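PA1221 (Pseudomonas aeruginosa, PDB 4DG8) belongs to the ANL clan of AMP-binding enzymes, holds adenosine monophosphate in a pocket, and carries a phosphopantetheine attachment region in its sequence. Local coordinates at residues A[46-51]-A[234-239]; A[244-249]-A[269-274]; A[165-170]-A[184-189]; A[30-35]-A[226-231]. One frame throughout, in Å; residues are numbered along the deposited sequence.

Interaction 1 (A[46-51]-A[234-239])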
loop_
_atom_site.group_PDB
_atom_site.type_symbol
_atom_site.label_atom_id
_atom_site.label_comp_id
_atom_site.label_asym_id
_atom_site.label_seq_id
_atom_site.Cartn_x
_atom_site.Cartn_y
_atom_site.Cartn_z
ATOM N N ILE A 46 -7.787 9.843 -16.964
ATOM C CA ILE A 46 -8.287 10.197 -15.641
ATOM C C ILE A 46 -9.749 10.602 -15.762
ATOM O O ILE A 46 -10.090 11.436 -16.588
ATOM C CB ILE A 46 -7.539 11.423 -15.062
ATOM C CG1 ILE A 46 -6.034 11.178 -14.923
ATOM C CG2 ILE A 46 -8.114 11.820 -13.721
ATOM C CD1 ILE A 46 -5.279 12.435 -14.461
ATOM N N ARG A 47 -10.600 10.047 -14.911
ATOM C CA ARG A 47 -11.975 10.506 -14.827
ATOM C C ARG A 47 -12.262 11.015 -13.425
ATOM O O ARG A 47 -12.130 10.273 -12.447
ATOM C CB ARG A 47 -12.961 9.382 -15.172
ATOM C CG ARG A 47 -14.424 9.724 -14.803
ATOM C CD ARG A 47 -15.060 10.659 -15.811
ATOM N NE ARG A 47 -15.295 9.939 -17.052
ATOM C CZ ARG A 47 -16.465 9.427 -17.416
ATOM N NH1 ARG A 47 -17.543 9.602 -16.657
ATOM N NH2 ARG A 47 -16.557 8.759 -18.559
ATOM N N ASP A 48 -12.667 12.274 -13.323
ATOM C CA ASP A 48 -12.957 12.859 -12.017
ATOM C C ASP A 48 -14.277 13.636 -12.039
ATOM O O ASP A 48 -14.984 13.611 -13.050
ATOM C CB ASP A 48 -11.765 13.705 -11.532
ATOM C CG ASP A 48 -11.460 14.909 -12.429
ATOM O OD1 ASP A 48 -12.339 15.346 -13.216
ATOM O OD2 ASP A 48 -10.331 15.450 -12.306
ATOM N N ARG A 49 -14.637 14.308 -10.941
ATOM C CA ARG A 49 -15.926 15.021 -10.915
ATOM C C ARG A 49 -16.040 16.148 -11.962
ATOM O O ARG A 49 -17.153 16.574 -12.309
ATOM C CB ARG A 49 -16.257 15.548 -9.515
ATOM C CG ARG A 49 -15.317 16.639 -9.000
ATOM C CD ARG A 49 -15.484 16.817 -7.507
ATOM N NE ARG A 49 -15.101 18.151 -7.059
ATOM C CZ ARG A 49 -15.881 19.227 -7.172
ATOM N NH1 ARG A 49 -17.083 19.132 -7.735
ATOM N NH2 ARG A 49 -15.456 20.406 -6.733
ATOM N N PHE A 50 -14.902 16.646 -12.445
ATOM C CA PHE A 50 -14.914 17.748 -13.416
ATOM C C PHE A 50 -15.018 17.301 -14.870
ATOM O O PHE A 50 -15.313 18.106 -15.757
ATOM C CB PHE A 50 -13.664 18.636 -13.263
ATOM C CG PHE A 50 -13.454 19.141 -11.867
ATOM C CD1 PHE A 50 -14.297 20.099 -11.330
ATOM C CD2 PHE A 50 -12.421 18.655 -11.091
ATOM C CE1 PHE A 50 -14.109 20.555 -10.037
ATOM C CE2 PHE A 50 -12.228 19.110 -9.803
ATOM C CZ PHE A 50 -13.070 20.061 -9.275
ATOM N N GLY A 51 -14.725 16.040 -15.136
ATOM C CA GLY A 51 -14.592 15.648 -16.524
ATOM C C GLY A 51 -13.538 14.584 -16.700
ATOM O O GLY A 51 -13.278 13.800 -15.795
ATOM N N LEU A 234 -11.121 8.396 -10.273
ATOM C CA LEU A 234 -10.706 8.874 -8.960
ATOM C C LEU A 234 -11.913 8.922 -8.068
ATOM O O LEU A 234 -12.962 9.425 -8.480
ATOM C CB LEU A 234 -10.121 10.286 -9.058
ATOM C CG LEU A 234 -8.989 10.558 -10.050
ATOM C CD1 LEU A 234 -8.510 12.016 -9.901
ATOM C CD2 LEU A 234 -7.837 9.585 -9.854
ATOM N N ASN A 235 -11.779 8.473 -6.826
ATOM C CA ASN A 235 -12.880 8.682 -5.926
ATOM C C ASN A 235 -12.668 10.030 -5.269
ATOM O O ASN A 235 -11.960 10.151 -4.264
ATOM C CB ASN A 235 -12.906 7.608 -4.828
ATOM C CG ASN A 235 -13.910 7.941 -3.713
ATOM O OD1 ASN A 235 -14.841 8.713 -3.924
ATOM N ND2 ASN A 235 -13.713 7.369 -2.527
ATOM N N ASP A 236 -13.338 11.028 -5.839
ATOM C CA ASP A 236 -13.499 12.366 -5.266
ATOM C C ASP A 236 -14.898 12.568 -4.687
ATOM O O ASP A 236 -15.341 13.702 -4.502
ATOM C CB ASP A 236 -13.119 13.470 -6.263
ATOM C CG ASP A 236 -13.747 13.265 -7.623
ATOM O OD1 ASP A 236 -14.700 12.447 -7.717
ATOM O OD2 ASP A 236 -13.294 13.928 -8.578
ATOM N N LEU A 237 -15.651 11.481 -4.565
ATOM C CA LEU A 237 -17.023 11.554 -4.060
ATOM C C LEU A 237 -17.148 11.577 -2.531
ATOM O O LEU A 237 -17.937 12.333 -1.975
ATOM C CB LEU A 237 -17.864 10.423 -4.650
ATOM C CG LEU A 237 -18.072 10.563 -6.156
ATOM C CD1 LEU A 237 -18.965 9.457 -6.683
ATOM C CD2 LEU A 237 -18.684 11.922 -6.465
ATOM N N GLY A 238 -16.367 10.745 -1.857
ATOM C CA GLY A 238 -16.453 10.630 -0.416
ATOM C C GLY A 238 -15.929 9.278 0.038
ATOM O O GLY A 238 -15.573 8.443 -0.804
ATOM N N PRO A 239 -15.880 9.056 1.368
ATOM C CA PRO A 239 -15.397 7.778 1.900
ATOM C C PRO A 239 -16.097 6.615 1.199
ATOM O O PRO A 239 -17.328 6.596 1.075
ATOM C CB PRO A 239 -15.815 7.825 3.366
ATOM C CG PRO A 239 -15.868 9.320 3.710
ATOM C CD PRO A 239 -16.341 9.983 2.424
#
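R47 and L234 join the ends of two parallel neighbouring strands, 44-48 and 231-234, where the amide of L234 gives a nearly straight hydrogen bond to R47 O (N to O 3.0 Å, 168° at the hydrogen). Beyond this rung the chains part, the first into a type I turn from D48 to G51 and the second into the loop before helix 242-250. D236 holds the two together there. Its OD2 takes the R49 amide through the syn lone pair, with R49 N to D236 OD2 at 2.7 Å. The D236 CG sits between its backbone N and carbonyl carbon (chi1 48°), which sets CG on the side of the turn. Aspartate suits the place because its short arm gives a backbone N-H a charged acceptor, while D236 OD1 is engaged in a salt bridge with R252. Besides its amide, R49 brings the aliphatic part of its side chain: CG lies 3.4 Å from D236 OD2, and the two side chains cross obliquely. D48 shapes the turn from within, its OD1 accepting from F50 N at 3.0 Å as an Asx turn, while its OD2 pairs with R88. On the apolar side, branched I46 and L234 suit a buried spot: I46 CG2 meets L234 CD1 at 3.8 Å, and both side chains also touch I91 of helix 88-99. An Asx motif at N235 shapes the loop that carries D236. The contact is thus the diverging end of a parallel strand pair in a mixed four-stranded sheet, closed by a side-chain-to-backbone bond onto a beta turn.

Interaction 2 (A[244-249]-A[269-274])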
loop_
_atom_site.group_PDB
_atom_site.type_symbol
_atom_site.label_atom_id
_atom_site.label_comp_id
_atom_site.label_asym_id
_atom_site.label_seq_id
_atom_site.Cartn_x
_atom_site.Cartn_y
_atom_site.Cartn_z
ATOM N N VAL A 244 -21.303 5.270 -2.713
ATOM C CA VAL A 244 -20.193 5.879 -3.452
ATOM C C VAL A 244 -19.606 4.907 -4.490
ATOM O O VAL A 244 -19.326 5.300 -5.618
ATOM C CB VAL A 244 -19.079 6.420 -2.507
ATOM C CG1 VAL A 244 -17.855 6.857 -3.296
ATOM C CG2 VAL A 244 -19.604 7.580 -1.640
ATOM N N LEU A 245 -19.433 3.642 -4.118
ATOM C CA LEU A 245 -18.942 2.645 -5.076
ATOM C C LEU A 245 -19.912 2.493 -6.248
ATOM O O LEU A 245 -19.502 2.487 -7.422
ATOM C CB LEU A 245 -18.717 1.277 -4.409
ATOM C CG LEU A 245 -18.152 0.215 -5.362
ATOM C CD1 LEU A 245 -16.887 0.737 -6.068
ATOM C CD2 LEU A 245 -17.887 -1.150 -4.651
ATOM N N ARG A 246 -21.195 2.355 -5.917
ATOM C CA ARG A 246 -22.246 2.254 -6.926
ATOM C C ARG A 246 -22.200 3.433 -7.901
ATOM O O ARG A 246 -22.401 3.263 -9.103
ATOM C CB ARG A 246 -23.625 2.185 -6.270
ATOM C CG ARG A 246 -24.089 0.785 -5.872
ATOM C CD ARG A 246 -25.488 0.880 -5.230
ATOM N NE ARG A 246 -25.951 -0.388 -4.671
ATOM C CZ ARG A 246 -26.665 -1.291 -5.336
ATOM N NH1 ARG A 246 -26.999 -1.078 -6.598
ATOM N NH2 ARG A 246 -27.042 -2.420 -4.743
ATOM N N GLN A 247 -21.926 4.629 -7.383
ATOM C CA GLN A 247 -21.850 5.823 -8.226
ATOM C C GLN A 247 -20.634 5.769 -9.125
ATOM O O GLN A 247 -20.698 6.090 -10.313
ATOM C CB GLN A 247 -21.713 7.067 -7.370
ATOM C CG GLN A 247 -22.932 7.940 -7.364
ATOM C CD GLN A 247 -22.688 9.213 -6.588
ATOM O OE1 GLN A 247 -22.417 9.172 -5.385
ATOM N NE2 GLN A 247 -22.735 10.346 -7.277
ATOM N N LEU A 248 -19.518 5.377 -8.533
ATOM C CA LEU A 248 -18.253 5.350 -9.250
ATOM C C LEU A 248 -18.277 4.325 -10.387
ATOM O O LEU A 248 -17.690 4.555 -11.439
ATOM C CB LEU A 248 -17.094 5.100 -8.280
ATOM C CG LEU A 248 -16.800 6.297 -7.359
ATOM C CD1 LEU A 248 -15.837 5.952 -6.219
ATOM C CD2 LEU A 248 -16.312 7.495 -8.187
ATOM N N ILE A 249 -18.954 3.198 -10.173
ATOM C CA ILE A 249 -19.138 2.222 -11.242
ATOM C C ILE A 249 -20.167 2.717 -12.270
ATOM O O ILE A 249 -19.896 2.770 -13.462
ATOM C CB ILE A 249 -19.587 0.858 -10.684
ATOM C CG1 ILE A 249 -18.481 0.253 -9.815
ATOM C CG2 ILE A 249 -20.020 -0.068 -11.824
ATOM C CD1 ILE A 249 -18.928 -0.936 -8.972
ATOM N N ASP A 269 -21.344 -7.369 3.475
ATOM C CA ASP A 269 -22.340 -7.448 4.564
ATOM C C ASP A 269 -23.521 -6.519 4.312
ATOM O O ASP A 269 -24.685 -6.896 4.481
ATOM C CB ASP A 269 -21.741 -6.957 5.902
ATOM C CG ASP A 269 -20.848 -7.986 6.600
ATOM O OD1 ASP A 269 -20.932 -9.189 6.287
ATOM O OD2 ASP A 269 -20.070 -7.570 7.493
ATOM N N LEU A 270 -23.195 -5.272 3.984
ATOM C CA LEU A 270 -24.188 -4.222 3.811
ATOM C C LEU A 270 -25.012 -4.331 2.527
ATOM O O LEU A 270 -26.224 -4.246 2.555
ATOM C CB LEU A 270 -23.479 -2.865 3.774
ATOM C CG LEU A 270 -22.912 -2.304 5.076
ATOM C CD1 LEU A 270 -22.203 -0.971 4.813
ATOM C CD2 LEU A 270 -24.013 -2.125 6.080
ATOM N N ASP A 271 -24.323 -4.378 1.395
ATOM C CA ASP A 271 -24.977 -4.335 0.096
ATOM C C ASP A 271 -24.136 -5.060 -0.964
ATOM O O ASP A 271 -23.433 -4.418 -1.746
ATOM C CB ASP A 271 -25.232 -2.883 -0.297
ATOM C CG ASP A 271 -25.768 -2.742 -1.709
ATOM O OD1 ASP A 271 -26.357 -3.703 -2.241
ATOM O OD2 ASP A 271 -25.589 -1.657 -2.287
ATOM N N PRO A 272 -24.180 -6.394 -0.972
ATOM C CA PRO A 272 -23.312 -7.148 -1.877
ATOM C C PRO A 272 -23.559 -6.785 -3.342
ATOM O O PRO A 272 -22.657 -6.979 -4.143
ATOM C CB PRO A 272 -23.709 -8.608 -1.609
ATOM C CG PRO A 272 -25.086 -8.528 -1.075
ATOM C CD PRO A 272 -25.112 -7.267 -0.247
ATOM N N ASP A 273 -24.744 -6.279 -3.689
ATOM C CA ASP A 273 -24.970 -5.824 -5.056
ATOM C C ASP A 273 -24.161 -4.577 -5.422
ATOM O O ASP A 273 -24.114 -4.220 -6.601
ATOM C CB ASP A 273 -26.461 -5.576 -5.356
ATOM C CG ASP A 273 -27.255 -6.868 -5.543
ATOM O OD1 ASP A 273 -26.645 -7.957 -5.653
ATOM O OD2 ASP A 273 -28.501 -6.786 -5.602
ATOM N N CYS A 274 -23.517 -3.906 -4.458
ATOM C CA CYS A 274 -22.754 -2.704 -4.834
ATOM C C CYS A 274 -21.527 -3.029 -5.702
ATOM O O CYS A 274 -20.918 -2.148 -6.308
ATOM C CB CYS A 274 -22.359 -1.855 -3.625
ATOM S SG CYS A 274 -20.982 -2.470 -2.651
HETATM O O HOH W 1 -29.591 -3.567 -5.382
#
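R246 and C274 bring the backbones closest, their CA atoms 5.4 Å apart, where a turn of helix 242-250 meets the chain that leaves helix 261-270 at D271 and winds into a short 3-10 segment from P272. The polar part of the contact is a side-on salt bridge. R246 is extended from CG to NE, and its guanidinium reaches the D271 carboxylate tip to tip with the planes only 7° apart. R246 NE gives to D271 OD2 at 2.7 Å, and R246 NH2 gives to D271 OD1 at 2.9 Å; NH2 also shares OD2, all on syn lone pairs. D271 is placed for this by CG lying anti to its backbone N (chi1 173°). Over one guanidinium face passes the backbone of D273 and C274, and D273 CB comes within 3.3 Å of R246 NH2. A water accepts from NH2 and makes a weak bond to D273 OD2, while D273 OD1 is paired with R299. Beside the salt bridge L245 CD2 lies 3.9 Å from C274 SG, an apolar contact, and the methyl I249 CD1 rests against the carbonyl oxygen C274 O at 3.5 Å. Small cysteine fits this buried spot between the leucine and the arginine stem, whose CG meets C274 CB. Two nitrogens on two oxygens, nearly coplanar, fix the rotation of both groups, and the opposite charges probably favour the ionised form of each at this partly exposed edge.

Interaction 3 (A[165-170]-A[184-189])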
loop_
_atom_site.group_PDB
_atom_site.type_symbol
_atom_site.label_atom_id
_atom_site.label_comp_id
_atom_site.label_asym_id
_atom_site.label_seq_id
_atom_site.Cartn_x
_atom_site.Cartn_y
_atom_site.Cartn_z
ATOM N N GLN A 165 15.913 2.890 -11.057
ATOM C CA GLN A 165 15.678 4.187 -10.429
ATOM C C GLN A 165 14.552 4.063 -9.391
ATOM O O GLN A 165 13.552 3.358 -9.621
ATOM C CB GLN A 165 15.261 5.220 -11.479
ATOM C CG GLN A 165 15.396 6.667 -11.018
ATOM C CD GLN A 165 16.852 7.108 -10.948
ATOM O OE1 GLN A 165 17.755 6.325 -11.217
ATOM N NE2 GLN A 165 17.084 8.364 -10.596
ATOM N N ILE A 166 14.709 4.742 -8.257
ATOM C CA ILE A 166 13.647 4.784 -7.250
ATOM C C ILE A 166 12.464 5.550 -7.831
ATOM O O ILE A 166 12.642 6.646 -8.374
ATOM C CB ILE A 166 14.112 5.509 -5.949
ATOM C CG1 ILE A 166 15.441 4.936 -5.452
ATOM C CG2 ILE A 166 13.005 5.465 -4.856
ATOM C CD1 ILE A 166 15.400 3.442 -5.183
ATOM N N ALA A 167 11.288 4.925 -7.819
ATOM C CA ALA A 167 10.015 5.596 -8.104
ATOM C C ALA A 167 9.342 6.270 -6.887
ATOM O O ALA A 167 8.752 7.359 -6.979
ATOM C CB ALA A 167 9.047 4.631 -8.795
ATOM N N TYR A 168 9.371 5.603 -5.749
ATOM C CA TYR A 168 8.699 6.179 -4.584
ATOM C C TYR A 168 9.191 5.619 -3.270
ATOM O O TYR A 168 9.865 4.584 -3.227
ATOM C CB TYR A 168 7.160 6.066 -4.694
ATOM C CG TYR A 168 6.596 4.663 -4.679
ATOM C CD1 TYR A 168 6.472 3.946 -3.492
ATOM C CD2 TYR A 168 6.138 4.070 -5.849
ATOM C CE1 TYR A 168 5.946 2.660 -3.483
ATOM C CE2 TYR A 168 5.604 2.788 -5.848
ATOM C CZ TYR A 168 5.508 2.085 -4.671
ATOM O OH TYR A 168 4.962 0.809 -4.691
ATOM N N ILE A 169 8.841 6.313 -2.197
ATOM C CA ILE A 169 9.080 5.814 -0.857
ATOM C C ILE A 169 7.765 5.634 -0.091
ATOM O O ILE A 169 6.904 6.506 -0.113
ATOM C CB ILE A 169 10.013 6.751 -0.065
ATOM C CG1 ILE A 169 11.397 6.744 -0.704
ATOM C CG2 ILE A 169 10.059 6.336 1.434
ATOM C CD1 ILE A 169 12.368 7.728 -0.119
ATOM N N ASN A 170 7.614 4.493 0.577
ATOM C CA ASN A 170 6.504 4.286 1.509
ATOM C C ASN A 170 7.067 3.996 2.880
ATOM O O ASN A 170 7.939 3.133 3.031
ATOM C CB ASN A 170 5.611 3.115 1.091
ATOM C CG ASN A 170 4.679 3.470 -0.069
ATOM O OD1 ASN A 170 4.858 4.493 -0.750
ATOM N ND2 ASN A 170 3.686 2.616 -0.308
ATOM N N CYS A 184 10.970 1.909 -3.402
ATOM C CA CYS A 184 10.516 1.028 -4.457
ATOM C C CYS A 184 10.920 1.601 -5.816
ATOM O O CYS A 184 11.044 2.794 -5.995
ATOM C CB CYS A 184 9.011 0.797 -4.376
ATOM S SG CYS A 184 8.577 -0.245 -2.914
ATOM N N THR A 185 11.104 0.710 -6.769
ATOM C CA THR A 185 11.872 0.962 -7.968
ATOM C C THR A 185 10.867 1.083 -9.130
ATOM O O THR A 185 9.737 0.628 -9.005
ATOM C CB THR A 185 12.795 -0.251 -8.110
ATOM O OG1 THR A 185 14.146 0.145 -8.352
ATOM C CG2 THR A 185 12.278 -1.223 -9.119
ATOM N N HIS A 186 11.227 1.782 -10.203
ATOM C CA HIS A 186 10.439 1.752 -11.443
ATOM C C HIS A 186 10.078 0.311 -11.898
ATOM O O HIS A 186 8.920 0.018 -12.258
ATOM C CB HIS A 186 11.178 2.493 -12.574
ATOM C CG HIS A 186 11.020 3.988 -12.541
ATOM N ND1 HIS A 186 10.324 4.681 -13.513
ATOM C CD2 HIS A 186 11.500 4.923 -11.680
ATOM C CE1 HIS A 186 10.359 5.978 -13.237
ATOM N NE2 HIS A 186 11.054 6.151 -12.122
ATOM N N ALA A 187 11.070 -0.580 -11.881
ATOM C CA ALA A 187 10.854 -1.989 -12.213
ATOM C C ALA A 187 9.809 -2.678 -11.347
ATOM O O ALA A 187 9.066 -3.515 -11.843
ATOM C CB ALA A 187 12.165 -2.771 -12.153
ATOM N N GLY A 188 9.767 -2.365 -10.056
ATOM C CA GLY A 188 8.805 -3.003 -9.170
ATOM C C GLY A 188 7.394 -2.677 -9.635
ATOM O O GLY A 188 6.479 -3.531 -9.637
ATOM N N ILE A 189 7.228 -1.431 -10.076
ATOM C CA ILE A 189 5.941 -0.971 -10.594
ATOM C C ILE A 189 5.562 -1.571 -11.945
ATOM O O ILE A 189 4.419 -2.041 -12.113
ATOM C CB ILE A 189 5.902 0.568 -10.733
ATOM C CG1 ILE A 189 6.118 1.224 -9.367
ATOM C CG2 ILE A 189 4.564 0.991 -11.311
ATOM C CD1 ILE A 189 6.160 2.746 -9.419
#
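A167 and Y168 both face C184 in a classic beta bulge, within the antiparallel hairpin of strands 166-172 and 180-185. C184 O accepts two amides, A167 N at 2.8 Å and Y168 N at 3.3 Å, the second tilted from the carbonyl plane; in return C184 N gives to Y168 O at 2.9 Å. Past the bulge, I166 and T185 form a non-hydrogen-bonded pair with diverging side chains. H186 N, at the start of helix 186-193, then gives a straight bond to Q165 O. The side chains close over this frame. C184 CB lies over one face of the Y168 ring, 3.9 Å from its centroid and 22° off the normal, a CH-pi contact, while the sulfur sits obliquely to the ring. At the ring's edge, near its plane, comes I189 CD1, 3.6 Å from Y168 CE2. Chi1 of 65° sets Y168 CG between the backbone N and the carbonyl carbon. Flat tyrosine suits the place because face and edge both find apolar partners, and alanine is small enough at 167 to admit the tip of I189. The imidazole of H186 presents its edge to Q165 O and I166 O. In the next shell, Y168 OH is hydrogen-bonded to T219 OG1, H186 ND1 to the amide of V29, and Q165 NE2 to G101 O, so the polar ends of these three side chains are tied to other elements. W223 and T219 of helix 217-226 press on I189, whose CD1 also touches A167 CB at 3.5 Å.

Interaction 4 (A[30-35]-A[226-231])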
loop_
_atom_site.group_PDB
_atom_site.type_symbol
_atom_site.label_atom_id
_atom_site.label_comp_id
_atom_site.label_asym_id
_atom_site.label_seq_id
_atom_site.Cartn_x
_atom_site.Cartn_y
_atom_site.Cartn_z
ATOM N N VAL A 30 8.157 5.658 -16.941
ATOM C CA VAL A 30 7.974 6.757 -17.871
ATOM C C VAL A 30 8.082 6.280 -19.322
ATOM O O VAL A 30 7.380 6.786 -20.188
ATOM C CB VAL A 30 8.940 7.916 -17.610
ATOM C CG1 VAL A 30 8.691 8.528 -16.214
ATOM C CG2 VAL A 30 10.353 7.445 -17.749
ATOM N N ALA A 31 8.940 5.297 -19.585
ATOM C CA ALA A 31 8.979 4.715 -20.924
ATOM C C ALA A 31 7.640 4.027 -21.280
ATOM O O ALA A 31 7.085 4.244 -22.354
ATOM C CB ALA A 31 10.165 3.750 -21.064
ATOM N N ARG A 32 7.101 3.234 -20.357
ATOM C CA ARG A 32 5.853 2.533 -20.633
ATOM C C ARG A 32 4.690 3.516 -20.768
ATOM O O ARG A 32 3.887 3.440 -21.721
ATOM C CB ARG A 32 5.567 1.511 -19.544
ATOM C CG ARG A 32 4.220 0.823 -19.681
ATOM C CD ARG A 32 4.148 -0.071 -20.895
ATOM N NE ARG A 32 2.803 -0.632 -21.007
ATOM C CZ ARG A 32 2.429 -1.553 -21.890
ATOM N NH1 ARG A 32 3.304 -2.033 -22.771
ATOM N NH2 ARG A 32 1.167 -1.986 -21.898
ATOM N N PHE A 33 4.618 4.461 -19.837
ATOM C CA PHE A 33 3.613 5.502 -19.959
ATOM C C PHE A 33 3.725 6.232 -21.294
ATOM O O PHE A 33 2.712 6.534 -21.920
ATOM C CB PHE A 33 3.636 6.522 -18.800
ATOM C CG PHE A 33 2.568 7.565 -18.935
ATOM C CD1 PHE A 33 1.298 7.343 -18.428
ATOM C CD2 PHE A 33 2.798 8.716 -19.666
ATOM C CE1 PHE A 33 0.281 8.291 -18.609
ATOM C CE2 PHE A 33 1.793 9.671 -19.854
ATOM C CZ PHE A 33 0.538 9.465 -19.316
ATOM N N SER A 34 4.948 6.516 -21.729
ATOM C CA SER A 34 5.119 7.237 -22.974
ATOM C C SER A 34 4.601 6.414 -24.148
ATOM O O SER A 34 4.014 6.955 -25.094
ATOM C CB SER A 34 6.591 7.608 -23.186
ATOM O OG SER A 34 6.954 8.667 -22.319
ATOM N N GLU A 35 4.839 5.107 -24.084
ATOM C CA GLU A 35 4.358 4.194 -25.113
ATOM C C GLU A 35 2.821 4.283 -25.201
ATOM O O GLU A 35 2.238 4.448 -26.284
ATOM C CB GLU A 35 4.820 2.768 -24.788
ATOM C CG GLU A 35 4.382 1.715 -25.792
ATOM C CD GLU A 35 4.711 0.289 -25.356
ATOM O OE1 GLU A 35 5.385 0.108 -24.320
ATOM O OE2 GLU A 35 4.288 -0.656 -26.062
ATOM N N LEU A 226 -2.780 3.341 -15.858
ATOM C CA LEU A 226 -2.054 4.221 -16.779
ATOM C C LEU A 226 -1.005 3.481 -17.610
ATOM O O LEU A 226 -0.658 3.905 -18.707
ATOM C CB LEU A 226 -1.400 5.392 -16.030
ATOM C CG LEU A 226 -2.345 6.403 -15.369
ATOM C CD1 LEU A 226 -1.533 7.411 -14.582
ATOM C CD2 LEU A 226 -3.188 7.112 -16.432
ATOM N N LEU A 227 -0.475 2.386 -17.084
ATOM C CA LEU A 227 0.528 1.645 -17.836
ATOM C C LEU A 227 -0.121 0.666 -18.824
ATOM O O LEU A 227 0.557 0.023 -19.630
ATOM C CB LEU A 227 1.519 0.950 -16.882
ATOM C CG LEU A 227 2.273 1.933 -15.983
ATOM C CD1 LEU A 227 3.312 1.197 -15.157
ATOM C CD2 LEU A 227 2.929 3.074 -16.807
ATOM N N ASN A 228 -1.438 0.508 -18.710
ATOM C CA ASN A 228 -2.223 -0.245 -19.693
ATOM C C ASN A 228 -3.132 0.508 -20.675
ATOM O O ASN A 228 -3.913 -0.121 -21.391
ATOM C CB ASN A 228 -2.902 -1.446 -19.040
ATOM C CG ASN A 228 -1.886 -2.422 -18.502
ATOM O OD1 ASN A 228 -1.233 -3.137 -19.271
ATOM N ND2 ASN A 228 -1.687 -2.410 -17.183
ATOM N N GLY A 229 -3.081 1.838 -20.672
ATOM C CA GLY A 229 -3.975 2.608 -21.530
ATOM C C GLY A 229 -5.386 2.685 -20.952
ATOM O O GLY A 229 -6.341 3.025 -21.661
ATOM N N GLY A 230 -5.509 2.371 -19.663
ATOM C CA GLY A 230 -6.785 2.414 -18.957
ATOM C C GLY A 230 -7.045 3.771 -18.331
ATOM O O GLY A 230 -6.372 4.756 -18.656
ATOM N N CYS A 231 -8.029 3.837 -17.441
ATOM C CA CYS A 231 -8.424 5.113 -16.849
ATOM C C CYS A 231 -8.388 5.086 -15.331
ATOM O O CYS A 231 -8.891 4.157 -14.700
ATOM C CB CYS A 231 -9.831 5.524 -17.308
ATOM S SG CYS A 231 -10.340 7.171 -16.729
#
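R32 and F33, on helix 29-39, pack against the C-terminal end of helix 217-226 and the turn that leads from it into strand 231-234, in the AMP-binding region of this ANL-clan protein, with CA atoms of F33 and L227 5.4 Å apart. The polar contact comes from R32 alone. Its NE gives a hydrogen bond to L227 O at 2.7 Å, with 161° at the hydrogen and the oxygen lying in the guanidinium plane. NH2 adds a weak bond to the same oxygen, so two nitrogens of one group grip one carbonyl. Arginine suits the site: it is long enough to cross from the helix, it bends at chi2 (67°), and its flat end can present more than one N-H to a carbonyl at a helix end. On its other side NH1 makes a weak salt bridge with E35, one turn further along the helix. The apolar contacts lie beside this. L227 CD2 fits against the backbone and CB of F33, 4.0 Å from F33 CB, and also meets the stem of R32 at CG, 3.9 Å away. F33 and L226 lie side by side pointing the same way, with L58 of helix 55-72 touching both. Y55 meets the F33 ring. N228 turns away at CB, and its ND2 serves G224 O and C193 O. The methyl L227 CD2 comes to 3.7 Å from the backbone nitrogen F33 N.

Overall arrangement
All four interactions belong to the AMP-binding region of the protein. Interactions 1 and 4 alternate along the chain and touch where C231 SG packs on the backbone of I46 and R47; strand 231-234 runs between their second segments, and helix 29-39 precedes strand 44-48. Interaction 3 is nested inside the loops closed by both, and meets interaction 4 where I189 packs on L227, with centres 16 Å apart. Interaction 2 follows interaction 1 in series, also with centres 16 Å apart, and L237 and N235 pack on helix 242-250. The touches 3-4, 4-1 and 1-2 make a continuous line of packing through hairpin, helices and four-stranded sheet, with interactions 2 and 3 at its far ends, centres about 32 Å apart.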